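PDB 4NH0: ESX secretion system protein EccC from Thermomonospora curvata, which forms part of the ESX type VII secretion system, which exports proteins such as EsxA and EsxB, has weak ATPase activity and might be its translocase subunit. Local coordinates for residues Leu263-Leu268 / Arg581-His586. Sequence-based numbering, arbitrary orientation.
Sequences LDPAVL and RQLAGH
With CG anti to its own carbonyl carbon and CD extended beyond it (chi2 -179°), Gln-582 carries its amide across to the backbone of Leu-263. There Gln-582 OE1 accepts a hydrogen bond from Leu-263 N, 2.9 Å away. The bond is fairly straight, 160° at the hydrogen, and the donor lies in the carbonyl plane. A glutamine suits this place because its other amide atom, NE2, donates to Pro-260 O, and the two bonds together fix which way the amide is turned. The Leu-263 side chain crosses those of Gln-582 and Leu-583 at about a right angle, its CD1 meeting Leu-583 CD2 at 3.7 Å in an apolar contact between delta methyls.

Helix 575-583 belongs to the connection between the first and second ATPase sheets, while 263-268 leads into strand 279-284 of the first; the pairing is consistent with the linker between FtsK 1 and FtsK 2 docking back on FtsK 1.

Pro-265 makes the second apolar contact, its CG lying 3.9 Å from Leu-583 CD1; the forked end of Leu-583 thus serves both partners. Proline fits the first turn of a helix, where its missing N-H costs nothing, and Asp-264 just before it is the N-cap, OD1 taking Ala-266 N at 3.1 Å from above the carboxylate plane. The flat ring of His-586 offers a face to the same Pro-265 CG, 4.2 Å from the ring centroid, in a CH-pi contact. A type II turn from Leu-583 brings His-586 round, and Gly-585 readily adopts the positive phi required at its third residue.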
loop_
_atom_site.group_PDB
_atom_site.type_symbol
_atom_site.label_atom_id
_atom_site.label_comp_id
_atom_site.label_asym_id
_atom_site.label_seq_id
_atom_site.Cartn_x
_atom_site.Cartn_y
_atom_site.Cartn_z
ATOM N N LEU A 263 -31.218 43.198 -14.741
ATOM C CA LEU A 263 -31.029 43.245 -13.298
ATOM C C LEU A 263 -29.679 43.848 -12.942
ATOM O O LEU A 263 -28.662 43.528 -13.556
ATOM C CB LEU A 263 -31.148 41.846 -12.691
ATOM C CG LEU A 263 -32.475 41.115 -12.901
ATOM C CD1 LEU A 263 -32.500 39.813 -12.117
ATOM C CD2 LEU A 263 -33.648 42.000 -12.514
ATOM N N ASP A 264 -29.678 44.728 -11.948
ATOM C CA ASP A 264 -28.445 45.313 -11.446
ATOM C C ASP A 264 -28.201 44.824 -10.025
ATOM O O ASP A 264 -28.861 45.272 -9.090
ATOM C CB ASP A 264 -28.511 46.842 -11.492
ATOM C CG ASP A 264 -27.164 47.498 -11.243
ATOM O OD1 ASP A 264 -26.218 46.801 -10.820
ATOM O OD2 ASP A 264 -27.053 48.721 -11.468
ATOM N N PRO A 265 -27.251 43.892 -9.862
ATOM C CA PRO A 265 -26.896 43.311 -8.563
ATOM C C PRO A 265 -26.535 44.370 -7.526
ATOM O O PRO A 265 -26.692 44.140 -6.328
ATOM C CB PRO A 265 -25.683 42.438 -8.891
ATOM C CG PRO A 265 -25.859 42.085 -10.324
ATOM C CD PRO A 265 -26.474 43.295 -10.962
ATOM N N ALA A 266 -26.060 45.519 -7.991
ATOM C CA ALA A 266 -25.700 46.616 -7.104
ATOM C C ALA A 266 -26.933 47.231 -6.450
ATOM O O ALA A 266 -26.884 47.647 -5.293
ATOM C CB ALA A 266 -24.923 47.676 -7.867
ATOM N N VAL A 267 -28.038 47.287 -7.188
ATOM C CA VAL A 267 -29.258 47.901 -6.674
ATOM C C VAL A 267 -30.248 46.853 -6.172
ATOM O O VAL A 267 -31.377 47.179 -5.804
ATOM C CB VAL A 267 -29.946 48.778 -7.739
ATOM C CG1 VAL A 267 -28.945 49.740 -8.360
ATOM C CG2 VAL A 267 -30.601 47.920 -8.808
ATOM N N LEU A 268 -29.821 45.596 -6.156
ATOM C CA LEU A 268 -30.637 44.524 -5.599
ATOM C C LEU A 268 -30.141 44.147 -4.210
ATOM O O LEU A 268 -30.931 43.842 -3.317
ATOM C CB LEU A 268 -30.627 43.299 -6.513
ATOM C CG LEU A 268 -31.368 43.439 -7.843
ATOM C CD1 LEU A 268 -31.318 42.139 -8.629
ATOM C CD2 LEU A 268 -32.806 43.869 -7.603
ATOM N N ARG A 581 -28.890 33.595 -14.465
ATOM C CA ARG A 581 -27.925 33.896 -15.518
ATOM C C ARG A 581 -27.231 35.238 -15.302
ATOM O O ARG A 581 -26.051 35.395 -15.615
ATOM C CB ARG A 581 -28.619 33.884 -16.881
ATOM C CG ARG A 581 -27.721 34.208 -18.060
ATOM C CD ARG A 581 -28.518 34.204 -19.353
ATOM N NE ARG A 581 -29.601 35.183 -19.322
ATOM C CZ ARG A 581 -30.604 35.218 -20.193
ATOM N NH1 ARG A 581 -30.669 34.322 -21.168
ATOM N NH2 ARG A 581 -31.545 36.146 -20.086
ATOM N N GLN A 582 -27.966 36.200 -14.754
ATOM C CA GLN A 582 -27.438 37.545 -14.557
ATOM C C GLN A 582 -26.729 37.696 -13.215
ATOM O O GLN A 582 -25.776 38.464 -13.093
ATOM C CB GLN A 582 -28.563 38.575 -14.669
ATOM C CG GLN A 582 -29.396 38.443 -15.931
ATOM C CD GLN A 582 -30.485 39.490 -16.022
ATOM O OE1 GLN A 582 -30.307 40.627 -15.587
ATOM N NE2 GLN A 582 -31.626 39.110 -16.585
ATOM N N LEU A 583 -27.196 36.964 -12.210
ATOM C CA LEU A 583 -26.636 37.074 -10.867
ATOM C C LEU A 583 -25.384 36.222 -10.692
ATOM O O LEU A 583 -24.552 36.502 -9.829
ATOM C CB LEU A 583 -27.679 36.683 -9.817
ATOM C CG LEU A 583 -28.654 37.775 -9.366
ATOM C CD1 LEU A 583 -27.904 39.051 -9.031
ATOM C CD2 LEU A 583 -29.722 38.043 -10.409
ATOM N N ALA A 584 -25.252 35.184 -11.512
ATOM C CA ALA A 584 -24.100 34.292 -11.433
ATOM C C ALA A 584 -22.809 35.024 -11.780
ATOM O O ALA A 584 -22.737 35.731 -12.785
ATOM C CB ALA A 584 -24.293 33.098 -12.351
ATOM N N GLY A 585 -21.793 34.853 -10.942
ATOM C CA GLY A 585 -20.495 35.452 -11.189
ATOM C C GLY A 585 -20.257 36.738 -10.422
ATOM O O GLY A 585 -19.161 37.296 -10.460
ATOM N N HIS A 586 -21.283 37.211 -9.724
ATOM C CA HIS A 586 -21.169 38.438 -8.945
ATOM C C HIS A 586 -21.134 38.148 -7.449
ATOM O O HIS A 586 -21.947 37.381 -6.939
ATOM C CB HIS A 586 -22.326 39.385 -9.262
ATOM C CG HIS A 586 -22.365 39.838 -10.688
ATOM N ND1 HIS A 586 -21.784 41.014 -11.111
ATOM C CD2 HIS A 586 -22.918 39.275 -11.788
ATOM C CE1 HIS A 586 -21.977 41.156 -12.410
ATOM N NE2 HIS A 586 -22.663 40.114 -12.845
#